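Local coordinates for putative pyridoxal phosphate-dependent transferase (Clostridium difficile, PDB 4DGT), which carries pyridoxal-5'-phosphate on the fold of the class I and II aminotransferases and is probably a transferase that depends on this cofactor, at residues H84-K89 / P218-S223; K199-E204 / I231-P236; E225-T230 / V251-K256; K238-A243 / A283-G288. All coordinates share one frame; numbering follows the deposited sequence.

How the interactions relate
Interactions 1, 2 and 3 cluster on one side of the chain's centre, each pair of centres about 11 Å apart, while interaction 4 lies about 17 Å from interaction 2, centre to centre. Interaction 2 is a pair of parallel strands, one of which carries Asp-203 to the cofactor at its C-terminal end, and interactions 1 and 3 pack around it. A glutamate of interaction 2 receives the backbone N-H of Met-219 from interaction 1, and Trp-86 NE1 hydrogen-bonds to Glu-227 OE1 of interaction 3. Strand 230-234 leads on to helix 237-240. Interactions 2 and 4 both touch pyridoxal-5'-phosphate: Asp-203 OD2 lies 2.6 Å from its ring nitrogen N1, and Lys-238 NZ is covalently bonded to its C4A. Interactions 3 and 4 are farthest apart, about 25 Å between centres.

Interaction 1. Residues H84-K89 / P218-S223; sequences HNWKIK and PMASIS. With MG (magnesium ion), chain E.
Trp-86 lies against Pro-218, Ala-220 and Ser-221, a buried CH-pi and apolar contact between two loops of the aminotransferase fold, one following helix 70-84 and the other leading into helix 224-229. The indole extends from the backbone with CG anti to its own N (chi1 -180°), which carries the ring system along the second loop. Ser-221 CB stands over one face, 4.1 Å from the centroid of the five-membered ring and 28° off its normal. The benzo half meets two aliphatic groups obliquely: Pro-218 CB near CE3 at 3.8 Å, and Ala-220 CB at a tight 3.4 Å from CZ2. Ile-88 puts CG2 over the opposite face, so the ring is clamped, and Glu-227 OE1 accepts from its NE1. Pro-218 CG also touches His-84 CB, at 3.9 Å. Pro-218 O in turn binds two groups of Ser-221, the backbone N and OG; OG comes in on a lone pair in the carbonyl plane, tying the turn together. Backbone oxygens of the two loops meet through a magnesium ion: Ser-221 O binds it at 2.2 Å, and one of its waters donates to Asn-85 O at 3.2 Å.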
# COMPACT_ATOMS: atom_id res chain seq x y z
N HIS A 84 -14.81 14.68 17.58
CA HIS A 84 -15.21 15.74 16.63
C HIS A 84 -16.67 15.96 16.56
O HIS A 84 -17.10 16.80 15.77
CB HIS A 84 -14.68 15.42 15.25
CG HIS A 84 -13.20 15.23 15.23
ND1 HIS A 84 -12.37 16.12 15.76
CD2 HIS A 84 -12.43 14.24 14.68
CE1 HIS A 84 -11.10 15.70 15.57
NE2 HIS A 84 -11.14 14.51 14.95
N ASN A 85 -17.44 15.32 17.43
CA ASN A 85 -18.92 15.43 17.42
C ASN A 85 -19.55 15.18 16.05
O ASN A 85 -20.57 15.76 15.69
CB ASN A 85 -19.27 16.81 17.99
CG ASN A 85 -18.53 17.06 19.30
OD1 ASN A 85 -17.67 17.97 19.40
ND2 ASN A 85 -18.77 16.20 20.27
N TRP A 86 -18.99 14.24 15.32
CA TRP A 86 -19.45 13.94 13.97
C TRP A 86 -19.76 12.46 13.91
O TRP A 86 -18.84 11.65 14.06
CB TRP A 86 -18.36 14.31 13.00
CG TRP A 86 -18.71 14.07 11.58
CD1 TRP A 86 -19.96 14.06 10.99
CD2 TRP A 86 -17.77 13.75 10.50
NE1 TRP A 86 -19.88 13.79 9.65
CE2 TRP A 86 -18.57 13.53 9.31
CE3 TRP A 86 -16.39 13.51 10.44
CZ2 TRP A 86 -18.01 13.17 8.08
CZ3 TRP A 86 -15.83 13.17 9.20
CH2 TRP A 86 -16.62 13.00 8.06
N LYS A 87 -21.02 12.10 13.78
CA LYS A 87 -21.45 10.71 13.76
C LYS A 87 -21.59 10.24 12.35
O LYS A 87 -22.43 10.77 11.62
CB LYS A 87 -22.80 10.50 14.46
CG LYS A 87 -23.18 9.00 14.63
CD LYS A 87 -22.25 8.28 15.60
CE LYS A 87 -22.17 6.78 15.36
NZ LYS A 87 -23.41 6.08 15.83
N ILE A 88 -20.77 9.26 11.98
CA ILE A 88 -20.78 8.74 10.65
C ILE A 88 -21.27 7.32 10.69
O ILE A 88 -21.38 6.76 11.75
CB ILE A 88 -19.36 8.79 10.02
CG1 ILE A 88 -18.33 7.86 10.69
CG2 ILE A 88 -18.83 10.22 9.91
CD1 ILE A 88 -17.22 7.40 9.74
N LYS A 89 -21.55 6.77 9.52
CA LYS A 89 -21.86 5.34 9.40
C LYS A 89 -20.62 4.60 8.99
O LYS A 89 -19.86 5.08 8.15
CB LYS A 89 -22.98 5.14 8.38
CG LYS A 89 -24.32 5.75 8.80
CD LYS A 89 -25.41 5.58 7.75
CE LYS A 89 -26.70 6.24 8.21
NZ LYS A 89 -27.19 5.62 9.49
N PRO A 218 -14.89 19.15 11.29
CA PRO A 218 -14.89 18.54 9.94
C PRO A 218 -15.86 19.31 9.04
O PRO A 218 -16.95 19.63 9.46
CB PRO A 218 -15.35 17.11 10.21
CG PRO A 218 -15.05 16.90 11.67
CD PRO A 218 -15.26 18.19 12.35
N MET A 219 -15.44 19.64 7.83
CA MET A 219 -16.34 20.29 6.89
C MET A 219 -17.68 19.56 6.75
O MET A 219 -18.75 20.17 6.77
CB MET A 219 -15.67 20.41 5.57
CG MET A 219 -16.53 20.86 4.41
SD MET A 219 -17.15 22.59 4.64
CE MET A 219 -15.86 23.55 3.82
N ALA A 220 -17.63 18.24 6.73
CA ALA A 220 -18.82 17.40 6.54
C ALA A 220 -19.72 17.40 7.78
O ALA A 220 -20.86 17.02 7.69
CB ALA A 220 -18.42 15.96 6.15
N SER A 221 -19.22 17.85 8.93
CA SER A 221 -20.01 17.83 10.19
C SER A 221 -20.94 19.02 10.35
O SER A 221 -21.80 19.04 11.23
CB SER A 221 -19.09 17.77 11.42
OG SER A 221 -18.52 19.04 11.65
N ILE A 222 -20.79 20.04 9.48
CA ILE A 222 -21.50 21.30 9.69
C ILE A 222 -23.02 21.19 9.45
O ILE A 222 -23.80 21.80 10.21
CB ILE A 222 -20.84 22.39 8.86
CG1 ILE A 222 -19.47 22.73 9.44
CG2 ILE A 222 -21.71 23.68 8.82
CD1 ILE A 222 -18.60 23.41 8.46
N SER A 223 -23.42 20.36 8.51
CA SER A 223 -24.80 20.14 8.18
C SER A 223 -24.92 18.92 7.30
O SER A 223 -23.93 18.46 6.77
CB SER A 223 -25.34 21.34 7.44
OG SER A 223 -24.79 21.46 6.13
MG MG E . -22.95 18.41 12.96
O HOH W 1 -22.05 16.73 13.02
O HOH W 2 -24.31 20.02 12.55
O HOH W 3 -23.96 17.86 14.60

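Interaction 2. Residues K199-E204 / I231-P236; sequences KIISDE and ITCMAP. With PLP (pyridoxal-5'-phosphate), chain C.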
# COMPACT_ATOMS: atom_id res chain seq x y z
N LYS A 199 -18.04 19.66 -5.59
CA LYS A 199 -17.76 18.76 -4.48
C LYS A 199 -16.47 19.14 -3.80
O LYS A 199 -15.51 19.53 -4.46
CB LYS A 199 -17.65 17.33 -4.97
CG LYS A 199 -17.63 16.29 -3.85
CD LYS A 199 -18.53 15.08 -4.11
CE LYS A 199 -20.01 15.28 -3.85
NZ LYS A 199 -20.71 14.18 -3.06
N ILE A 200 -16.44 19.02 -2.48
CA ILE A 200 -15.23 19.31 -1.70
C ILE A 200 -14.57 17.98 -1.28
O ILE A 200 -15.22 17.11 -0.76
CB ILE A 200 -15.51 20.21 -0.45
CG1 ILE A 200 -16.11 21.57 -0.89
CG2 ILE A 200 -14.23 20.36 0.40
CD1 ILE A 200 -16.26 22.59 0.18
N ILE A 201 -13.26 17.87 -1.47
CA ILE A 201 -12.46 16.79 -0.85
C ILE A 201 -11.72 17.49 0.26
O ILE A 201 -10.96 18.44 0.02
CB ILE A 201 -11.45 16.19 -1.84
CG1 ILE A 201 -12.19 15.45 -2.99
CG2 ILE A 201 -10.44 15.23 -1.13
CD1 ILE A 201 -11.28 14.86 -4.07
N SER A 202 -12.00 17.11 1.52
CA SER A 202 -11.40 17.73 2.68
C SER A 202 -10.33 16.81 3.24
O SER A 202 -10.68 15.74 3.76
CB SER A 202 -12.45 18.08 3.73
OG SER A 202 -11.88 18.89 4.73
N ASP A 203 -9.07 17.24 3.16
CA ASP A 203 -7.93 16.51 3.74
C ASP A 203 -7.79 16.97 5.19
O ASP A 203 -7.35 18.11 5.44
CB ASP A 203 -6.67 16.81 2.94
CG ASP A 203 -5.43 16.13 3.51
OD1 ASP A 203 -5.45 15.59 4.65
OD2 ASP A 203 -4.43 16.12 2.77
N GLU A 204 -8.24 16.12 6.12
CA GLU A 204 -8.29 16.45 7.50
C GLU A 204 -7.36 15.58 8.28
O GLU A 204 -7.59 15.30 9.47
CB GLU A 204 -9.72 16.35 7.99
CG GLU A 204 -10.63 17.34 7.22
CD GLU A 204 -12.04 17.51 7.73
OE1 GLU A 204 -12.37 16.94 8.81
OE2 GLU A 204 -12.85 18.27 7.12
N ILE A 231 -16.21 14.83 0.68
CA ILE A 231 -15.53 13.53 0.83
C ILE A 231 -14.36 13.81 1.76
O ILE A 231 -13.60 14.74 1.49
CB ILE A 231 -15.04 12.99 -0.52
CG1 ILE A 231 -16.25 12.62 -1.38
CG2 ILE A 231 -14.11 11.80 -0.30
CD1 ILE A 231 -15.95 12.44 -2.87
N THR A 232 -14.24 13.07 2.85
CA THR A 232 -13.23 13.44 3.88
C THR A 232 -12.14 12.40 4.04
O THR A 232 -12.43 11.21 4.14
CB THR A 232 -13.94 13.58 5.24
OG1 THR A 232 -15.02 14.53 5.13
CG2 THR A 232 -12.97 14.12 6.32
N CYS A 233 -10.90 12.86 4.08
CA CYS A 233 -9.76 11.96 4.26
C CYS A 233 -9.16 12.21 5.63
O CYS A 233 -8.83 13.35 5.98
CB CYS A 233 -8.69 12.18 3.19
SG CYS A 233 -9.23 11.84 1.53
N MET A 234 -9.01 11.15 6.42
CA MET A 234 -8.37 11.24 7.73
C MET A 234 -7.49 10.00 7.92
O MET A 234 -7.50 9.10 7.07
CB MET A 234 -9.42 11.29 8.83
CG MET A 234 -10.19 12.60 8.95
SD MET A 234 -11.61 12.45 10.08
CE MET A 234 -12.10 14.20 10.37
N ALA A 235 -6.72 9.97 9.02
CA ALA A 235 -5.79 8.86 9.27
C ALA A 235 -5.32 8.96 10.67
O ALA A 235 -5.35 10.02 11.28
CB ALA A 235 -4.58 8.88 8.31
N PRO A 236 -4.81 7.85 11.20
CA PRO A 236 -4.20 7.94 12.51
C PRO A 236 -2.71 8.32 12.44
O PRO A 236 -2.03 8.45 13.47
CB PRO A 236 -4.32 6.50 13.03
CG PRO A 236 -4.18 5.70 11.77
CD PRO A 236 -4.96 6.47 10.73
N1 PLP C . -2.11 15.54 3.76
C2 PLP C . -1.49 16.50 4.46
C2A PLP C . -2.05 17.91 4.53
C3 PLP C . -0.29 16.27 5.23
O3 PLP C . 0.43 17.24 5.87
C4 PLP C . 0.28 14.94 5.14
C4A PLP C . 1.54 14.62 5.87
C5 PLP C . -0.46 13.93 4.35
C6 PLP C . -1.65 14.28 3.71
C5A PLP C . 0.08 12.52 4.29
O4P PLP C . -0.42 11.99 3.11
P PLP C . -0.29 10.32 2.94
O1P PLP C . -1.34 9.77 3.88
O2P PLP C . -0.59 10.13 1.41
O3P PLP C . 1.12 9.99 3.45
O HOH W 4 -15.18 16.80 6.59
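Strands 199-203 and 231-234 run parallel, 4.7 Å apart at closest approach with 10° between their directions, and four backbone bonds join them: Ile-231 N to Ile-200 O, Ser-202 N to Ile-231 O, Cys-233 N to Ser-202 O and Glu-204 N to Cys-233 O. Ile-201, Asp-203, Ile-231 and Cys-233 point to one face of the sheet, Ser-202 and Thr-232 to the other. At the start, the Lys-199 side chain crosses that of Ile-231 at about a right angle, CD to CD1 3.9 Å, while its NZ goes on to Asp-257 and Lys-228 O. Glu-204 dominates the other end. Its OE1 lies 3.2 Å from Met-234 CE, and its CD rests on Thr-232 CG2 at 3.8 Å. Its OE2 accepts a hydrogen bond from Ser-202 OG, 2.7 Å, on the anti lone pair, and a water joins OE2 to Thr-232 OG1. Met-219 N and Asn-172 ND2 also donate to OE2, and His-216 bonds to OE1, so the buried carboxylate is gripped from several directions. Asp-203 brings OD2 within 2.6 Å of N1 of pyridoxal-5'-phosphate, its CG turned away from its own N (chi1 178°); Ile-205 N holds OD1. Helix 224-229 makes the beta-alpha-beta crossover between the strands, strands 165-171 and 248-251 flank the pair, and helix 99-110 packs on the Ile-201 and Ile-231 face.

Interaction 3. Residues E225-T230 / V251-K256; sequences EFEKNT and VLPDEK. With MG (magnesium ion), chain I.
Lys-228 reaches out from helix 224-229 to Pro-253, in the turn that follows strand 248-251. From CB the chain sets off with CG anti to the carbonyl carbon (chi1 -69°), then bends at chi2 (-76°) and comes round toward the proline. CD passes 3.9 Å from Pro-253 O and CE 3.8 Å from the same oxygen. At the tip, NZ donates to Pro-253 O over 2.8 Å, coming from above the carbonyl plane, 48° out of it, and so missing the lone pairs; it also lies near Pro-253 CB. The proline ring packs against the backbone of Glu-227 and Thr-230: its CG lies 3.5 Å from Glu-227 O and 3.7 Å from Glu-227 CG, while its CD comes up to Thr-230 O. Farther out, the Glu-227 carboxylate forms a salt bridge with Lys-224 through OE2. A water donates to both Thr-230 O and Val-251 O, bridging two carbonyl oxygens that cannot bond to each other, and Thr-230 OG1 turns back to Phe-226 O. Asp-254 sits with CB by Lys-228 O, and its OD1 accepts from Lys-256 N at 2.9 Å and also pairs with Lys-256 NZ. This is an N-cap: the aspartate starts helix 255-267, shortly after antiparallel strand 248-251 leaves the seven-stranded mixed sheet characteristic of fold type I pyridoxal phosphate enzymes.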
# COMPACT_ATOMS: atom_id res chain seq x y z
N GLU A 225 -26.36 18.77 4.44
CA GLU A 225 -26.03 19.10 3.03
C GLU A 225 -24.52 19.18 2.81
O GLU A 225 -24.03 18.79 1.77
CB GLU A 225 -26.72 20.34 2.51
CG GLU A 225 -26.22 21.63 3.04
CD GLU A 225 -26.78 22.85 2.32
OE1 GLU A 225 -27.35 22.70 1.21
OE2 GLU A 225 -26.69 23.96 2.92
N PHE A 226 -23.76 19.70 3.78
CA PHE A 226 -22.33 19.72 3.66
C PHE A 226 -21.78 18.26 3.69
O PHE A 226 -20.92 17.90 2.93
CB PHE A 226 -21.73 20.55 4.81
CG PHE A 226 -21.65 22.02 4.56
CD1 PHE A 226 -22.58 22.68 3.80
CD2 PHE A 226 -20.65 22.75 5.13
CE1 PHE A 226 -22.53 24.05 3.62
CE2 PHE A 226 -20.57 24.11 4.94
CZ PHE A 226 -21.51 24.78 4.20
N GLU A 227 -22.37 17.42 4.52
CA GLU A 227 -22.00 16.01 4.61
C GLU A 227 -22.07 15.33 3.25
O GLU A 227 -21.15 14.69 2.82
CB GLU A 227 -22.90 15.30 5.63
CG GLU A 227 -22.42 13.92 6.05
CD GLU A 227 -23.13 13.46 7.31
OE1 GLU A 227 -22.52 13.52 8.42
OE2 GLU A 227 -24.29 13.04 7.19
N LYS A 228 -23.16 15.55 2.55
CA LYS A 228 -23.37 14.87 1.27
C LYS A 228 -22.48 15.47 0.18
O LYS A 228 -22.16 14.78 -0.82
CB LYS A 228 -24.83 14.89 0.89
CG LYS A 228 -25.70 14.01 1.81
CD LYS A 228 -25.53 12.53 1.48
CE LYS A 228 -26.43 11.61 2.32
NZ LYS A 228 -25.83 10.36 2.92
N ASN A 229 -22.02 16.70 0.37
CA ASN A 229 -21.16 17.36 -0.64
C ASN A 229 -19.63 17.26 -0.35
O ASN A 229 -18.84 17.85 -1.08
CB ASN A 229 -21.56 18.85 -0.82
CG ASN A 229 -21.09 19.41 -2.12
OD1 ASN A 229 -21.27 18.74 -3.14
ND2 ASN A 229 -20.44 20.56 -2.09
N THR A 230 -19.26 16.60 0.73
CA THR A 230 -17.90 16.54 1.17
C THR A 230 -17.41 15.10 1.22
O THR A 230 -18.09 14.28 1.80
CB THR A 230 -17.73 17.23 2.55
OG1 THR A 230 -18.34 18.51 2.56
CG2 THR A 230 -16.21 17.39 2.97
N VAL A 251 -14.18 9.02 4.12
CA VAL A 251 -15.59 9.01 4.52
C VAL A 251 -16.40 9.53 3.34
O VAL A 251 -16.18 10.68 2.91
CB VAL A 251 -15.85 9.90 5.77
CG1 VAL A 251 -17.30 9.72 6.28
CG2 VAL A 251 -14.86 9.56 6.89
N LEU A 252 -17.19 8.68 2.73
CA LEU A 252 -18.00 9.03 1.56
C LEU A 252 -19.49 8.77 1.85
O LEU A 252 -20.01 7.68 1.60
CB LEU A 252 -17.51 8.25 0.33
CG LEU A 252 -16.02 8.23 0.01
CD1 LEU A 252 -15.41 6.94 0.57
CD2 LEU A 252 -15.79 8.45 -1.51
N PRO A 253 -20.22 9.83 2.30
CA PRO A 253 -21.62 9.72 2.60
C PRO A 253 -22.53 9.58 1.39
O PRO A 253 -23.66 9.13 1.57
CB PRO A 253 -21.92 11.01 3.35
CG PRO A 253 -20.61 11.44 3.96
CD PRO A 253 -19.66 11.07 2.85
N ASP A 254 -22.02 9.81 0.19
CA ASP A 254 -22.83 9.72 -1.02
C ASP A 254 -22.49 8.39 -1.66
O ASP A 254 -21.33 8.15 -1.99
CB ASP A 254 -22.45 10.89 -1.95
CG ASP A 254 -23.26 10.90 -3.26
OD1 ASP A 254 -23.59 9.85 -3.77
OD2 ASP A 254 -23.52 11.99 -3.81
N GLU A 255 -23.45 7.49 -1.79
CA GLU A 255 -23.12 6.15 -2.29
C GLU A 255 -22.57 6.11 -3.71
O GLU A 255 -21.87 5.15 -4.03
CB GLU A 255 -24.30 5.16 -2.15
CG GLU A 255 -25.51 5.53 -2.97
CD GLU A 255 -26.69 4.66 -2.58
OE1 GLU A 255 -26.46 3.45 -2.28
OE2 GLU A 255 -27.83 5.18 -2.57
N LYS A 256 -22.89 7.12 -4.54
CA LYS A 256 -22.36 7.17 -5.91
C LYS A 256 -20.86 7.35 -5.85
O LYS A 256 -20.13 6.66 -6.55
CB LYS A 256 -22.98 8.30 -6.73
CG LYS A 256 -24.45 8.06 -7.02
CD LYS A 256 -25.03 9.23 -7.81
CE LYS A 256 -25.15 10.52 -7.02
NZ LYS A 256 -25.99 10.34 -5.79
MG MG I . -27.42 25.78 2.34
O HOH W 5 -28.53 24.77 0.75
O HOH W 6 -17.19 13.13 4.23
O HOH W 7 -26.32 26.64 3.84
O HOH W 8 -29.02 25.36 3.75
O HOH W 9 -25.82 25.91 1.05
O HOH W 10 -28.27 27.49 1.65

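Interaction 4. Residues K238-A243 / A283-G288; sequences KTFNIA and ASYNNG. With PLP (pyridoxal-5'-phosphate), chain C.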
# COMPACT_ATOMS: atom_id res chain seq x y z
N LYS A 238 -0.61 10.89 11.28
CA LYS A 238 -0.02 12.15 11.80
C LYS A 238 -0.19 12.26 13.31
O LYS A 238 0.71 12.57 14.04
CB LYS A 238 -0.58 13.42 11.10
CG LYS A 238 -0.20 13.56 9.65
CD LYS A 238 1.19 14.17 9.50
CE LYS A 238 1.85 13.80 8.18
NZ LYS A 238 1.41 14.72 7.16
N THR A 239 -1.39 11.92 13.77
CA THR A 239 -1.79 12.00 15.18
C THR A 239 -0.87 11.18 16.04
O THR A 239 -0.40 11.66 17.11
CB THR A 239 -3.17 11.47 15.37
OG1 THR A 239 -4.08 12.19 14.49
CG2 THR A 239 -3.69 11.61 16.86
N PHE A 240 -0.64 9.93 15.62
CA PHE A 240 0.04 9.00 16.51
C PHE A 240 1.44 8.62 16.04
O PHE A 240 2.07 7.73 16.63
CB PHE A 240 -0.80 7.73 16.65
CG PHE A 240 -2.07 7.97 17.38
CD1 PHE A 240 -2.05 8.16 18.76
CD2 PHE A 240 -3.29 8.07 16.72
CE1 PHE A 240 -3.22 8.43 19.45
CE2 PHE A 240 -4.46 8.32 17.46
CZ PHE A 240 -4.41 8.49 18.79
N ASN A 241 1.96 9.27 15.00
CA ASN A 241 3.31 9.03 14.50
C ASN A 241 3.45 7.61 13.98
O ASN A 241 4.43 6.89 14.30
CB ASN A 241 4.40 9.40 15.54
CG ASN A 241 5.76 9.49 14.87
OD1 ASN A 241 5.87 9.85 13.70
ND2 ASN A 241 6.83 9.21 15.64
N ILE A 242 2.49 7.19 13.15
CA ILE A 242 2.54 5.83 12.60
C ILE A 242 2.45 5.81 11.06
O ILE A 242 1.96 4.86 10.40
CB ILE A 242 1.58 4.85 13.30
CG1 ILE A 242 0.10 5.33 13.22
CG2 ILE A 242 1.99 4.67 14.75
CD1 ILE A 242 -0.96 4.36 13.78
N ALA A 243 3.02 6.84 10.43
CA ALA A 243 3.07 6.84 8.94
C ALA A 243 3.74 5.66 8.35
O ALA A 243 3.33 5.22 7.23
CB ALA A 243 3.66 8.17 8.44
N ALA A 283 -5.97 0.16 17.92
CA ALA A 283 -5.39 0.44 19.25
C ALA A 283 -5.22 1.96 19.50
O ALA A 283 -5.44 2.43 20.64
CB ALA A 283 -4.05 -0.26 19.39
N SER A 284 -4.76 2.69 18.48
CA SER A 284 -4.53 4.13 18.64
C SER A 284 -5.87 4.83 18.94
O SER A 284 -5.93 5.61 19.88
CB SER A 284 -3.80 4.76 17.46
OG SER A 284 -4.59 4.83 16.31
N TYR A 285 -6.92 4.53 18.21
CA TYR A 285 -8.19 5.25 18.46
C TYR A 285 -8.86 4.77 19.73
O TYR A 285 -9.41 5.63 20.50
CB TYR A 285 -9.11 5.13 17.28
CG TYR A 285 -8.69 5.96 16.07
CD1 TYR A 285 -8.21 7.27 16.20
CD2 TYR A 285 -8.81 5.47 14.79
CE1 TYR A 285 -7.88 8.01 15.08
CE2 TYR A 285 -8.47 6.24 13.67
CZ TYR A 285 -8.01 7.53 13.83
OH TYR A 285 -7.69 8.36 12.72
N ASN A 286 -8.85 3.46 19.99
CA ASN A 286 -9.52 3.00 21.22
C ASN A 286 -8.74 3.32 22.49
O ASN A 286 -9.34 3.63 23.54
CB ASN A 286 -9.84 1.50 21.13
CG ASN A 286 -11.01 1.17 20.22
OD1 ASN A 286 -11.79 2.03 19.84
ND2 ASN A 286 -11.13 -0.10 19.89
N ASN A 287 -7.41 3.34 22.42
CA ASN A 287 -6.64 3.45 23.63
C ASN A 287 -5.68 4.60 23.66
O ASN A 287 -5.08 4.82 24.74
CB ASN A 287 -5.86 2.15 23.84
CG ASN A 287 -6.77 0.95 23.88
OD1 ASN A 287 -6.63 0.05 23.01
ND2 ASN A 287 -7.71 0.93 24.77
N GLY A 288 -5.54 5.34 22.55
CA GLY A 288 -4.49 6.39 22.48
C GLY A 288 -4.84 7.79 22.96
O GLY A 288 -3.95 8.65 22.90
N1 PLP C . -2.11 15.54 3.76
C2 PLP C . -1.49 16.50 4.46
C2A PLP C . -2.05 17.91 4.53
C3 PLP C . -0.29 16.27 5.23
O3 PLP C . 0.43 17.24 5.87
C4 PLP C . 0.28 14.94 5.14
C4A PLP C . 1.54 14.62 5.87
C5 PLP C . -0.46 13.93 4.35
C6 PLP C . -1.65 14.28 3.71
C5A PLP C . 0.08 12.52 4.29
O4P PLP C . -0.42 11.99 3.11
P PLP C . -0.29 10.32 2.94
O1P PLP C . -1.34 9.77 3.88
O2P PLP C . -0.59 10.13 1.41
O3P PLP C . 1.12 9.99 3.45
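Ser-284, on helix 275-287, presses its CB onto one face of Phe-240, 3.6 Å from the ring centroid and 18° off the normal, a CH-pi contact. Thr-239 CG2 covers the opposite face, so the phenyl ring is sandwiched between its own helix and helix 275-287. The backbone of Ser-284 takes part too: its O lies 3.4 Å from Phe-240 CZ, while also accepting from Gly-288 N. Next comes Tyr-285, whose CD1 approaches the edge of the phenylalanine at CE2, 4.1 Å away; its OH is hydrogen-bonded to the hydroxyl of Tyr-249. At the end of the helix Gly-288 brings its O into the plane of the phenyl ring, 3.5 Å from CE1. Phe-240 reaches all three with CG anti to its carbonyl carbon (chi1 -68°). No hydrogen bond crosses the contact, so dispersion probably does most of the holding, with the ring's slightly positive edge turned suitably to Gly-288 O. The helix pinned here also bears Lys-238, which packs on Tyr-65 of the second subunit; its NZ is covalently bonded to C4A of pyridoxal-5'-phosphate at 1.3 Å, a length consistent with the imine of an internal aldimine.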